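Local coordinates for mandelate racemase/muconate lactonizing enzyme-like protein (Rubrobacter xylanophilus DSM 9941, PDB 3CYJ) that belongs to the mandelate racemase/muconate lactonizing enzyme group of the enolase superfamily, pairs an alpha+beta cap domain with a TIM-type barrel and holds a sodium ion, at residues 9-14 against 65-70; 59-64 against 90-95; 80-85 against 276-281; 165-168 against 173-176; 298-303 against 324-329. All coordinates share one frame; numbering follows the deposited sequence.

Contact 1 (9-14 against 65-70)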
# COMPACT_ATOMS: atom_id res chain seq x y z
N GLU A 9 -12.81 -45.94 -20.66
CA GLU A 9 -12.25 -47.28 -20.76
C GLU A 9 -10.75 -47.22 -21.05
O GLU A 9 -9.96 -48.01 -20.53
CB GLU A 9 -13.01 -48.13 -21.81
N ARG A 10 -10.34 -46.25 -21.86
CA ARG A 10 -9.02 -46.32 -22.41
C ARG A 10 -8.60 -44.95 -22.96
O ARG A 10 -9.39 -44.28 -23.61
CB ARG A 10 -9.04 -47.38 -23.52
CG ARG A 10 -7.71 -47.65 -24.20
CD ARG A 10 -7.76 -48.92 -25.06
NE ARG A 10 -8.78 -48.90 -26.12
CZ ARG A 10 -8.53 -48.50 -27.35
NH1 ARG A 10 -7.31 -48.06 -27.66
NH2 ARG A 10 -9.50 -48.53 -28.27
N LEU A 11 -7.36 -44.55 -22.70
CA LEU A 11 -6.78 -43.36 -23.32
C LEU A 11 -5.70 -43.75 -24.30
O LEU A 11 -4.86 -44.56 -23.96
CB LEU A 11 -6.12 -42.47 -22.27
CG LEU A 11 -6.92 -41.65 -21.30
CD1 LEU A 11 -5.89 -40.64 -20.81
CD2 LEU A 11 -8.09 -41.03 -22.02
N GLU A 12 -5.70 -43.18 -25.49
CA GLU A 12 -4.62 -43.42 -26.44
C GLU A 12 -3.91 -42.10 -26.67
O GLU A 12 -4.54 -41.10 -26.92
CB GLU A 12 -5.12 -43.90 -27.81
CG GLU A 12 -6.19 -44.98 -27.80
CD GLU A 12 -6.69 -45.33 -29.23
OE1 GLU A 12 -6.45 -46.50 -29.68
OE2 GLU A 12 -7.30 -44.43 -29.90
N VAL A 13 -2.59 -42.13 -26.65
CA VAL A 13 -1.80 -40.94 -26.85
C VAL A 13 -0.92 -41.14 -28.09
O VAL A 13 -0.36 -42.20 -28.27
CB VAL A 13 -0.86 -40.66 -25.60
CG1 VAL A 13 -0.25 -39.28 -25.70
CG2 VAL A 13 -1.62 -40.79 -24.31
N SER A 14 -0.78 -40.09 -28.89
CA SER A 14 0.07 -40.10 -30.07
C SER A 14 0.49 -38.68 -30.34
O SER A 14 -0.06 -37.76 -29.76
CB SER A 14 -0.67 -40.73 -31.26
OG SER A 14 -1.86 -40.03 -31.59
N LYS A 65 1.39 -40.67 -15.99
CA LYS A 65 0.71 -40.13 -14.82
C LYS A 65 -0.82 -40.02 -14.99
O LYS A 65 -1.54 -40.08 -14.03
CB LYS A 65 1.27 -38.73 -14.45
CG LYS A 65 2.70 -38.70 -13.96
CD LYS A 65 2.94 -39.70 -12.80
CE LYS A 65 2.28 -39.29 -11.55
NZ LYS A 65 2.33 -40.38 -10.49
N LEU A 66 -1.31 -39.81 -16.21
CA LEU A 66 -2.70 -39.42 -16.35
C LEU A 66 -3.66 -40.56 -16.75
O LEU A 66 -4.77 -40.64 -16.23
CB LEU A 66 -2.78 -38.23 -17.33
CG LEU A 66 -1.92 -37.00 -16.90
CD1 LEU A 66 -2.18 -35.82 -17.78
CD2 LEU A 66 -2.15 -36.62 -15.37
N ALA A 67 -3.23 -41.44 -17.64
CA ALA A 67 -4.10 -42.50 -18.18
C ALA A 67 -4.68 -43.31 -17.03
O ALA A 67 -5.89 -43.55 -16.97
CB ALA A 67 -3.31 -43.42 -19.23
N GLY A 68 -3.83 -43.64 -16.06
CA GLY A 68 -4.26 -44.39 -14.93
C GLY A 68 -5.30 -43.68 -14.08
O GLY A 68 -6.06 -44.34 -13.38
N VAL A 69 -5.32 -42.35 -14.08
CA VAL A 69 -6.32 -41.61 -13.27
C VAL A 69 -7.65 -41.58 -14.02
O VAL A 69 -8.71 -41.71 -13.42
CB VAL A 69 -5.84 -40.15 -12.97
CG1 VAL A 69 -6.94 -39.31 -12.33
CG2 VAL A 69 -4.58 -40.18 -12.08
N ALA A 70 -7.56 -41.38 -15.35
CA ALA A 70 -8.74 -41.17 -16.20
C ALA A 70 -9.50 -42.47 -16.40
O ALA A 70 -10.75 -42.50 -16.35
CB ALA A 70 -8.35 -40.56 -17.53

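Contact 2 (59-64 against 90-95)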
# COMPACT_ATOMS: atom_id res chain seq x y z
N GLY A 59 3.33 -36.49 -24.27
CA GLY A 59 2.72 -37.82 -24.43
C GLY A 59 3.14 -38.86 -23.42
O GLY A 59 2.32 -39.59 -22.86
N ARG A 60 4.43 -38.92 -23.14
CA ARG A 60 4.93 -39.78 -22.07
C ARG A 60 4.36 -39.43 -20.66
O ARG A 60 4.00 -40.34 -19.85
CB ARG A 60 6.49 -39.76 -22.08
CG ARG A 60 7.08 -40.84 -21.16
CD ARG A 60 6.68 -42.28 -21.70
NE ARG A 60 6.70 -43.30 -20.66
CZ ARG A 60 7.78 -44.01 -20.32
NH1 ARG A 60 8.96 -43.79 -20.94
NH2 ARG A 60 7.68 -44.94 -19.36
N PHE A 61 4.26 -38.12 -20.36
CA PHE A 61 3.61 -37.67 -19.12
C PHE A 61 2.16 -38.17 -19.01
O PHE A 61 1.74 -38.63 -17.95
CB PHE A 61 3.64 -36.12 -19.01
CG PHE A 61 3.36 -35.60 -17.61
CD1 PHE A 61 4.39 -35.20 -16.77
CD2 PHE A 61 2.03 -35.50 -17.13
CE1 PHE A 61 4.12 -34.72 -15.44
CE2 PHE A 61 1.75 -35.01 -15.84
CZ PHE A 61 2.81 -34.62 -15.00
N VAL A 62 1.38 -38.02 -20.07
CA VAL A 62 -0.00 -38.60 -20.11
C VAL A 62 -0.00 -40.10 -19.81
O VAL A 62 -0.75 -40.59 -18.94
CB VAL A 62 -0.70 -38.37 -21.48
CG1 VAL A 62 -2.07 -39.09 -21.56
CG2 VAL A 62 -0.81 -36.85 -21.77
N GLU A 63 0.86 -40.85 -20.51
CA GLU A 63 0.91 -42.31 -20.31
C GLU A 63 1.22 -42.61 -18.86
O GLU A 63 0.54 -43.40 -18.22
CB GLU A 63 1.93 -42.98 -21.24
CG GLU A 63 1.46 -42.88 -22.66
CD GLU A 63 2.57 -43.10 -23.71
OE1 GLU A 63 3.76 -43.37 -23.37
OE2 GLU A 63 2.24 -42.96 -24.90
N SER A 64 2.25 -41.92 -18.34
CA SER A 64 2.84 -42.29 -17.08
C SER A 64 1.96 -41.87 -15.92
O SER A 64 1.81 -42.63 -14.95
CB SER A 64 4.22 -41.66 -16.98
OG SER A 64 4.67 -41.68 -15.64
N ARG A 90 1.40 -33.70 -8.08
CA ARG A 90 2.08 -32.73 -7.25
C ARG A 90 3.60 -32.87 -7.35
O ARG A 90 4.29 -31.86 -7.61
CB ARG A 90 1.66 -32.86 -5.77
CG ARG A 90 2.30 -31.81 -4.83
CD ARG A 90 2.13 -32.20 -3.36
NE ARG A 90 3.19 -33.10 -2.94
CZ ARG A 90 3.21 -33.76 -1.78
NH1 ARG A 90 2.18 -33.64 -0.94
NH2 ARG A 90 4.24 -34.57 -1.48
N ASN A 91 4.11 -34.10 -7.17
CA ASN A 91 5.56 -34.35 -7.27
C ASN A 91 6.09 -34.42 -8.69
O ASN A 91 7.30 -34.26 -8.90
CB ASN A 91 5.98 -35.65 -6.62
CG ASN A 91 5.95 -35.60 -5.12
OD1 ASN A 91 5.82 -34.50 -4.49
ND2 ASN A 91 6.04 -36.80 -4.50
N ALA A 92 5.21 -34.73 -9.65
CA ALA A 92 5.67 -34.97 -11.03
C ALA A 92 5.83 -33.61 -11.73
O ALA A 92 6.52 -33.49 -12.75
CB ALA A 92 4.71 -35.88 -11.77
N GLY A 93 5.22 -32.58 -11.15
CA GLY A 93 5.35 -31.25 -11.67
C GLY A 93 4.10 -30.81 -12.42
O GLY A 93 3.82 -31.24 -13.55
N ARG A 94 3.36 -29.94 -11.76
CA ARG A 94 2.05 -29.54 -12.20
C ARG A 94 2.09 -28.58 -13.39
O ARG A 94 1.30 -28.72 -14.34
CB ARG A 94 1.31 -28.93 -11.00
CG ARG A 94 -0.14 -29.25 -10.88
CD ARG A 94 -0.61 -28.84 -9.49
NE ARG A 94 -0.77 -29.99 -8.60
CZ ARG A 94 -0.71 -29.92 -7.27
NH1 ARG A 94 -0.47 -28.75 -6.70
NH2 ARG A 94 -0.90 -31.02 -6.53
N PRO A 95 3.01 -27.58 -13.36
CA PRO A 95 3.02 -26.56 -14.44
C PRO A 95 3.79 -27.01 -15.69
O PRO A 95 4.51 -27.98 -15.62
CB PRO A 95 3.74 -25.38 -13.78
CG PRO A 95 4.65 -25.99 -12.76
CD PRO A 95 4.11 -27.37 -12.39

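Contact 3 (80-85 against 276-281)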
# COMPACT_ATOMS: atom_id res chain seq x y z
N ALA A 80 -14.30 -33.83 -12.26
CA ALA A 80 -13.89 -34.72 -11.17
C ALA A 80 -12.58 -35.44 -11.49
O ALA A 80 -11.79 -35.71 -10.57
CB ALA A 80 -14.95 -35.77 -10.86
N VAL A 81 -12.35 -35.75 -12.76
CA VAL A 81 -11.08 -36.39 -13.12
C VAL A 81 -9.93 -35.35 -13.07
O VAL A 81 -8.82 -35.63 -12.56
CB VAL A 81 -11.16 -37.01 -14.54
CG1 VAL A 81 -9.87 -37.80 -14.88
CG2 VAL A 81 -12.43 -37.85 -14.66
N TRP A 82 -10.23 -34.16 -13.59
CA TRP A 82 -9.27 -33.06 -13.60
C TRP A 82 -8.71 -32.84 -12.21
O TRP A 82 -7.50 -32.73 -12.04
CB TRP A 82 -9.95 -31.82 -14.12
CG TRP A 82 -9.14 -30.59 -14.37
CD1 TRP A 82 -8.53 -30.21 -15.57
CD2 TRP A 82 -8.93 -29.51 -13.46
NE1 TRP A 82 -7.96 -28.98 -15.43
CE2 TRP A 82 -8.20 -28.51 -14.15
CE3 TRP A 82 -9.29 -29.27 -12.12
CZ2 TRP A 82 -7.84 -27.29 -13.55
CZ3 TRP A 82 -8.94 -28.07 -11.53
CH2 TRP A 82 -8.21 -27.10 -12.23
N ALA A 83 -9.60 -32.83 -11.21
CA ALA A 83 -9.18 -32.57 -9.83
C ALA A 83 -8.26 -33.67 -9.34
O ALA A 83 -7.23 -33.40 -8.69
CB ALA A 83 -10.38 -32.44 -8.93
N ARG A 84 -8.65 -34.91 -9.59
CA ARG A 84 -7.83 -36.07 -9.23
C ARG A 84 -6.49 -36.02 -10.03
O ARG A 84 -5.43 -36.36 -9.48
CB ARG A 84 -8.62 -37.40 -9.47
CG ARG A 84 -9.80 -37.58 -8.51
CD ARG A 84 -10.76 -38.71 -8.96
NE ARG A 84 -10.00 -39.89 -9.37
CZ ARG A 84 -10.14 -40.47 -10.56
NH1 ARG A 84 -11.08 -40.01 -11.39
NH2 ARG A 84 -9.38 -41.54 -10.90
N MET A 85 -6.52 -35.56 -11.29
CA MET A 85 -5.26 -35.46 -12.05
C MET A 85 -4.27 -34.43 -11.44
O MET A 85 -3.09 -34.74 -11.25
CB MET A 85 -5.52 -35.14 -13.52
CG MET A 85 -6.08 -36.33 -14.40
SD MET A 85 -6.07 -36.09 -16.20
CE MET A 85 -7.46 -34.94 -16.46
N GLY A 276 -7.16 -26.94 -19.69
CA GLY A 276 -8.17 -27.48 -20.57
C GLY A 276 -9.49 -26.72 -20.42
O GLY A 276 -9.51 -25.55 -20.03
N ILE A 277 -10.58 -27.41 -20.73
CA ILE A 277 -11.87 -26.79 -20.68
C ILE A 277 -12.22 -26.52 -19.23
O ILE A 277 -12.65 -25.41 -18.90
CB ILE A 277 -12.89 -27.63 -21.41
CG1 ILE A 277 -12.66 -27.41 -22.93
CG2 ILE A 277 -14.32 -27.29 -20.94
CD1 ILE A 277 -13.24 -28.48 -23.81
N THR A 278 -12.00 -27.51 -18.36
CA THR A 278 -12.28 -27.30 -16.96
C THR A 278 -11.53 -26.07 -16.45
O THR A 278 -12.12 -25.23 -15.79
CB THR A 278 -11.95 -28.57 -16.16
OG1 THR A 278 -12.78 -29.62 -16.65
CG2 THR A 278 -12.22 -28.38 -14.66
N GLY A 279 -10.24 -25.93 -16.81
CA GLY A 279 -9.46 -24.77 -16.41
C GLY A 279 -10.06 -23.48 -16.96
O GLY A 279 -10.23 -22.47 -16.21
N LEU A 280 -10.41 -23.49 -18.24
CA LEU A 280 -10.93 -22.31 -18.90
C LEU A 280 -12.19 -21.75 -18.27
O LEU A 280 -12.41 -20.55 -18.30
CB LEU A 280 -11.10 -22.53 -20.40
CG LEU A 280 -11.24 -21.24 -21.23
CD1 LEU A 280 -9.99 -20.43 -21.21
CD2 LEU A 280 -11.58 -21.52 -22.70
N LEU A 281 -13.02 -22.61 -17.69
CA LEU A 281 -14.33 -22.25 -17.13
C LEU A 281 -14.19 -21.32 -15.93
O LEU A 281 -15.12 -20.61 -15.53
CB LEU A 281 -15.09 -23.52 -16.71
CG LEU A 281 -15.73 -24.26 -17.89
CD1 LEU A 281 -16.20 -25.68 -17.54
CD2 LEU A 281 -16.89 -23.42 -18.44

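Contact 4 (165-168 against 173-176)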
# COMPACT_ATOMS: atom_id res chain seq x y z
N MET A 165 0.59 -9.31 -35.63
CA MET A 165 1.94 -9.56 -36.16
C MET A 165 3.02 -9.53 -35.01
O MET A 165 2.78 -9.02 -33.92
CB MET A 165 2.29 -8.56 -37.27
CG MET A 165 2.19 -7.08 -36.89
SD MET A 165 2.85 -5.83 -38.08
CE MET A 165 4.61 -6.23 -38.18
N LYS A 166 4.20 -10.09 -35.28
CA LYS A 166 5.32 -10.03 -34.37
C LYS A 166 6.21 -8.80 -34.57
O LYS A 166 6.42 -8.33 -35.69
CB LYS A 166 6.16 -11.29 -34.52
CG LYS A 166 5.38 -12.62 -34.52
CD LYS A 166 4.57 -12.78 -33.26
CE LYS A 166 4.39 -14.24 -32.93
NZ LYS A 166 3.21 -14.40 -32.06
N VAL A 167 6.72 -8.28 -33.46
CA VAL A 167 7.68 -7.17 -33.45
C VAL A 167 8.77 -7.49 -32.43
O VAL A 167 8.60 -8.36 -31.57
CB VAL A 167 7.04 -5.80 -32.97
CG1 VAL A 167 6.13 -5.23 -34.00
CG2 VAL A 167 6.34 -5.97 -31.58
N GLY A 168 9.85 -6.74 -32.49
CA GLY A 168 10.76 -6.75 -31.34
C GLY A 168 12.05 -7.52 -31.49
O GLY A 168 12.95 -7.39 -30.62
N LYS A 173 14.12 -2.47 -37.60
CA LYS A 173 13.30 -2.75 -38.79
C LYS A 173 11.79 -2.62 -38.58
O LYS A 173 11.04 -2.52 -39.52
CB LYS A 173 13.66 -4.12 -39.34
CG LYS A 173 15.04 -4.15 -40.00
CD LYS A 173 15.66 -5.57 -39.95
CE LYS A 173 14.60 -6.69 -39.67
NZ LYS A 173 14.34 -7.66 -40.78
N ASP A 174 11.34 -2.60 -37.33
CA ASP A 174 9.92 -2.70 -37.03
C ASP A 174 9.05 -1.52 -37.53
O ASP A 174 7.93 -1.74 -37.99
CB ASP A 174 9.71 -2.93 -35.52
CG ASP A 174 10.03 -4.36 -35.10
OD1 ASP A 174 9.93 -5.30 -35.95
OD2 ASP A 174 10.40 -4.52 -33.91
N PRO A 175 9.55 -0.26 -37.44
CA PRO A 175 8.74 0.84 -37.98
C PRO A 175 8.32 0.66 -39.43
O PRO A 175 7.15 0.81 -39.73
CB PRO A 175 9.62 2.06 -37.79
CG PRO A 175 10.53 1.66 -36.64
CD PRO A 175 10.80 0.23 -36.85
N GLU A 176 9.20 0.25 -40.33
CA GLU A 176 8.69 -0.06 -41.67
C GLU A 176 7.87 -1.33 -41.77
O GLU A 176 6.98 -1.40 -42.62
CB GLU A 176 9.73 0.06 -42.78
CG GLU A 176 10.87 -0.87 -42.71
CD GLU A 176 11.73 -0.84 -44.02
OE1 GLU A 176 12.96 -1.10 -43.92
OE2 GLU A 176 11.18 -0.54 -45.13

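Contact 5 (298-303 against 324-329)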
# COMPACT_ATOMS: atom_id res chain seq x y z
N CYS A 298 -3.94 -19.22 -29.08
CA CYS A 298 -3.61 -20.45 -29.87
C CYS A 298 -4.76 -21.50 -30.01
O CYS A 298 -5.84 -21.33 -29.45
CB CYS A 298 -2.29 -21.07 -29.33
SG CYS A 298 -0.78 -20.05 -29.87
N ALA A 299 -4.50 -22.59 -30.76
CA ALA A 299 -5.42 -23.76 -30.87
C ALA A 299 -6.89 -23.38 -31.23
O ALA A 299 -7.83 -23.65 -30.44
CB ALA A 299 -5.39 -24.64 -29.57
N PRO A 300 -7.08 -22.76 -32.42
CA PRO A 300 -8.39 -22.22 -32.74
C PRO A 300 -9.47 -23.27 -32.70
O PRO A 300 -10.58 -22.96 -32.31
CB PRO A 300 -8.22 -21.64 -34.17
CG PRO A 300 -6.77 -21.72 -34.52
CD PRO A 300 -6.06 -22.51 -33.45
N ALA A 301 -9.17 -24.50 -33.11
CA ALA A 301 -10.19 -25.55 -33.22
C ALA A 301 -10.84 -25.93 -31.89
O ALA A 301 -12.08 -26.07 -31.84
CB ALA A 301 -9.63 -26.78 -33.91
N VAL A 302 -10.05 -26.11 -30.83
CA VAL A 302 -10.66 -26.28 -29.50
C VAL A 302 -11.29 -24.96 -28.98
O VAL A 302 -12.36 -24.97 -28.40
CB VAL A 302 -9.71 -26.74 -28.41
CG1 VAL A 302 -10.56 -27.11 -27.23
CG2 VAL A 302 -8.90 -27.93 -28.86
N SER A 303 -10.61 -23.85 -29.20
CA SER A 303 -11.02 -22.59 -28.62
C SER A 303 -12.39 -22.13 -29.16
O SER A 303 -13.17 -21.55 -28.40
CB SER A 303 -9.93 -21.53 -28.86
OG SER A 303 -8.74 -21.89 -28.19
N ARG A 324 -3.35 -24.11 -39.62
CA ARG A 324 -2.80 -24.95 -40.69
C ARG A 324 -2.62 -26.41 -40.28
O ARG A 324 -3.07 -27.31 -40.97
CB ARG A 324 -1.47 -24.35 -41.17
CG ARG A 324 -0.67 -25.19 -42.17
CD ARG A 324 0.61 -24.40 -42.56
NE ARG A 324 1.39 -25.13 -43.55
CZ ARG A 324 2.33 -26.02 -43.25
NH1 ARG A 324 2.67 -26.25 -41.98
NH2 ARG A 324 2.95 -26.67 -44.23
N VAL A 325 -1.99 -26.67 -39.14
CA VAL A 325 -1.86 -28.05 -38.62
C VAL A 325 -3.22 -28.71 -38.36
O VAL A 325 -3.38 -29.91 -38.54
CB VAL A 325 -0.98 -28.06 -37.33
CG1 VAL A 325 -1.18 -29.34 -36.46
CG2 VAL A 325 0.48 -27.83 -37.67
N GLU A 326 -4.20 -27.94 -37.89
CA GLU A 326 -5.52 -28.50 -37.61
C GLU A 326 -6.26 -28.90 -38.92
O GLU A 326 -6.86 -29.95 -38.95
CB GLU A 326 -6.33 -27.57 -36.68
CG GLU A 326 -5.85 -27.64 -35.22
CD GLU A 326 -6.01 -26.31 -34.39
OE1 GLU A 326 -6.82 -25.44 -34.76
OE2 GLU A 326 -5.33 -26.18 -33.35
N ARG A 327 -6.18 -28.08 -39.98
CA ARG A 327 -6.82 -28.38 -41.26
C ARG A 327 -6.15 -29.56 -41.94
O ARG A 327 -6.80 -30.35 -42.64
CB ARG A 327 -6.80 -27.16 -42.23
N LEU A 328 -4.84 -29.68 -41.77
CA LEU A 328 -4.05 -30.74 -42.32
C LEU A 328 -4.35 -32.06 -41.63
O LEU A 328 -4.38 -33.10 -42.28
CB LEU A 328 -2.59 -30.37 -42.11
CG LEU A 328 -1.43 -31.13 -42.77
CD1 LEU A 328 -1.58 -31.27 -44.31
CD2 LEU A 328 -0.09 -30.45 -42.42
N LEU A 329 -4.58 -32.03 -40.31
CA LEU A 329 -4.74 -33.28 -39.54
C LEU A 329 -6.17 -33.71 -39.23
O LEU A 329 -6.42 -34.89 -38.95
CB LEU A 329 -3.94 -33.24 -38.23
CG LEU A 329 -2.43 -33.15 -38.21
CD1 LEU A 329 -2.03 -33.49 -36.82
CD2 LEU A 329 -1.78 -34.12 -39.17

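Contact 1 (9-14 against 65-70)
L11 meets A67 and A70 through aliphatic carbons alone, so no ring or planar side-chain group takes part in the touch between the two segments. The flat groups of 9-14 belong to R10 and E12, whose CB atoms point away from helix 57-70. There, R10 NH1 bonds E12 OE1 at 2.7 Å in a salt bridge between residues two apart on the strand; it comes from above the carboxylate, 48° out of its plane, while the oxygen is tilted 15° from the guanidinium plane. The two flat groups are therefore not coplanar at the bond.

On the helix side, one branch of L11 does nearly all the touching. CD1 of L11 rests 3.7 Å from CA of A67 and 4.1 Å from its CB, and the same methyl stands 4.1 Å from CB of A70. With CG anti to its own carbonyl carbon (chi1 -74°), L11 reaches two helix positions three residues apart with a single methyl. Both partners are alanines, and at the closest pair of residues the CA atoms of L11 and A67 come within 5.9 Å.

The helix is irregular here: the regular bonds four residues back are missing at G68 and V69; V69 N instead reaches L66 O at 2.8 Å, an oxygen that also takes A70 N. Just beyond the segment, E71 OE2 takes the backbone N-H of L11, a polar tie beside the apolar one. E9 and R10 both face H42, a classic beta bulge in the antiparallel sheet. A helix laid on such a sheet is the construction of the enolase-superfamily N-terminal cap domain.

Contact 2 (59-64 against 90-95)
F61 reaches A92 and G93 because its CG stands anti to the backbone N (chi1 -163°), which directs the ring away from its helix toward the 90-95 loop; chi2 of 100° then sets the rotation of the ring, bringing its CE1-CZ side to the loop. The evidence lies in three contacts of CE1 and CZ. CE1 of F61 is 3.9 Å from CB of A92, the one apolar pair of side chains. The same CE1 is 3.8 Å from O of A92, and this carbonyl oxygen lies at the ring edge, near its plane. CZ of F61 stands 3.8 Å from O of G93, which approaches obliquely.

No hydrogen bond crosses the contact, so the ring is placed by shape, with A92 O at its edge and G93 O close by. G93 turns the loop here with phi 104°, a backbone angle at which a CB would press on the preceding carbonyl.

The second subunit contributes as well: its S57 packs on F61, and its D26 forms a salt bridge with R90. Within the chain, V97 and A101 of helix 97-116 and I89 also touch F61, while the next residue, V62, packs on V13 of strand 8-26. The ring thus fills the junction of helix 57-70, helix 97-116 and the loop that follows helix 78-88.

Contact 3 (80-85 against 276-281)
W82 and T278 form a CH-pi contact that joins the N-terminal cap domain to the C-terminal TIM-type barrel domain, helix 78-88 on one side and helix 276-280 on the other. The tight part is one methyl on one ring face. CG2 of T278 sits 3.9 Å from the centroid of the five-membered ring of W82, 19° off its normal, and its closest ring atom is CD2 of W82 at 3.7 Å. CB of T278 adds a second touch, 3.8 Å from CD1 of W82. Because CG of W82 is anti to the backbone N (chi1 -173°), the indole stands out from its helix and offers that face to T278.

Toward G279 the fit is slacker. CZ2 of W82 is 4.1 Å from CA of G279, and NE1 of W82 keeps the same 4.1 Å from N of G279 in an oblique approach without a bond. The indole N-H instead makes a weak hydrogen bond to O of G275, just before the segment. Away from the contact, R84 is exposed on the solvent side and bonds V69 O. The partly exposed W82 and the buried T278 are also touched by a third subunit, through E311 and F128 respectively.

The polar branch of T278 faces other partners: its OG1, beside the backbone N at chi1 -61°, is hydrogen-bonded to D106 OD1 and to NE1 of W110.

Contact 4 (165-168 against 173-176)
V167 and G168 meet D174 where strand 162-166 of the TIM-type barrel gives way to the loop leading to helix 174-185, within the beta-alpha-beta unit completed by strand 190-194. Ahead of them, M165 is still in the strand; its CB points toward the helical segment, but the side chain stays 5.6 Å from it and packs instead on V178 and A181, further along the same helix. K166 leads the other way: its NZ is hydrogen-bonded to OD2 of D194, a ligand of the sodium ion, which makes the lysine a second-shell neighbour of the metal site.

V167 is the first to touch. Its CB lies 3.7 Å from OD2 of D174, and CG1 of V167 is 4.1 Å from CG of the same aspartate, the two side chains crossing at about a right angle. The valine side chain is some 10 Å from the sodium ion, so the contact lies near the metal site but is not part of it. V178 and F211 also pack on V167.

G168 ends the segment with a positive phi of 105° and supplies the one hydrogen bond across the contact. D174, with CG anti to its carbonyl carbon, extends its carboxylate to that amide and ties the loop back to the first residues of helix 174-185. G168 N donates to OD2 of D174 at 2.7 Å with an N-H...O angle of 146°, on the syn side and 27° out of the carboxylate plane.

Contact 5 (298-303 against 324-329)
E326 carries the contact with A299, P300 and A301, reaching from helix 320-329 to the first turn of helix 300-306. Along the second segment, R324 comes first and binds elsewhere, its NH1 to the carbonyl of P19; V325 follows and packs on V18 and Y53 of the cap-domain sheet.

E326 then turns to the other helix. CG is anti to its carbonyl carbon, and a bend at chi2 (149°) brings the carboxylate against the A299-A301 backbone. OE1 accepts from N of A301 at 3.0 Å, at an N-H...O angle of 150°, from 45° above the carboxylate plane. The fit around it is close: CD of P300 lies 3.3 Å from OE1, and CB of A301 only 3.2 Å from it. OE2 of E326 stands 3.5 Å from CA of A299 and is hydrogen-bonded to OH of Y53, so each oxygen of this buried group has a partner. A299 is the N-cap residue, and its O takes the amide of S303 at 3.1 Å. A carboxylate at a helix start probably gains from the helix dipole.

Further on, L329 packs on Y16 and M36, again in the cap domain. The arrangement joins two helices of the TIM-type barrel domain beside the sheet of the cap.

Contacts 1, 2 and 3 cluster in and around the cap domain, their centres 12 to 15 Å apart. Contacts 1 and 2 share helix 57-70 and cross along the chain; they touch where A67 N makes a probable hydrogen bond to V62 O at 2.9 Å. Contact 3 follows contact 1 on the next helix, 78-88, and spans the two domains. Contact 4, enclosed in sequence by contact 3, lies in the barrel, its centre 43 Å from that of contact 1 and on the opposite side of the chain's centre. Contact 5 comes last, its centre about 26 Å from that of contact 4. Contacts 3 and 5 thus mark two places, about 21 Å apart between centres, where barrel-domain helices approach the cap.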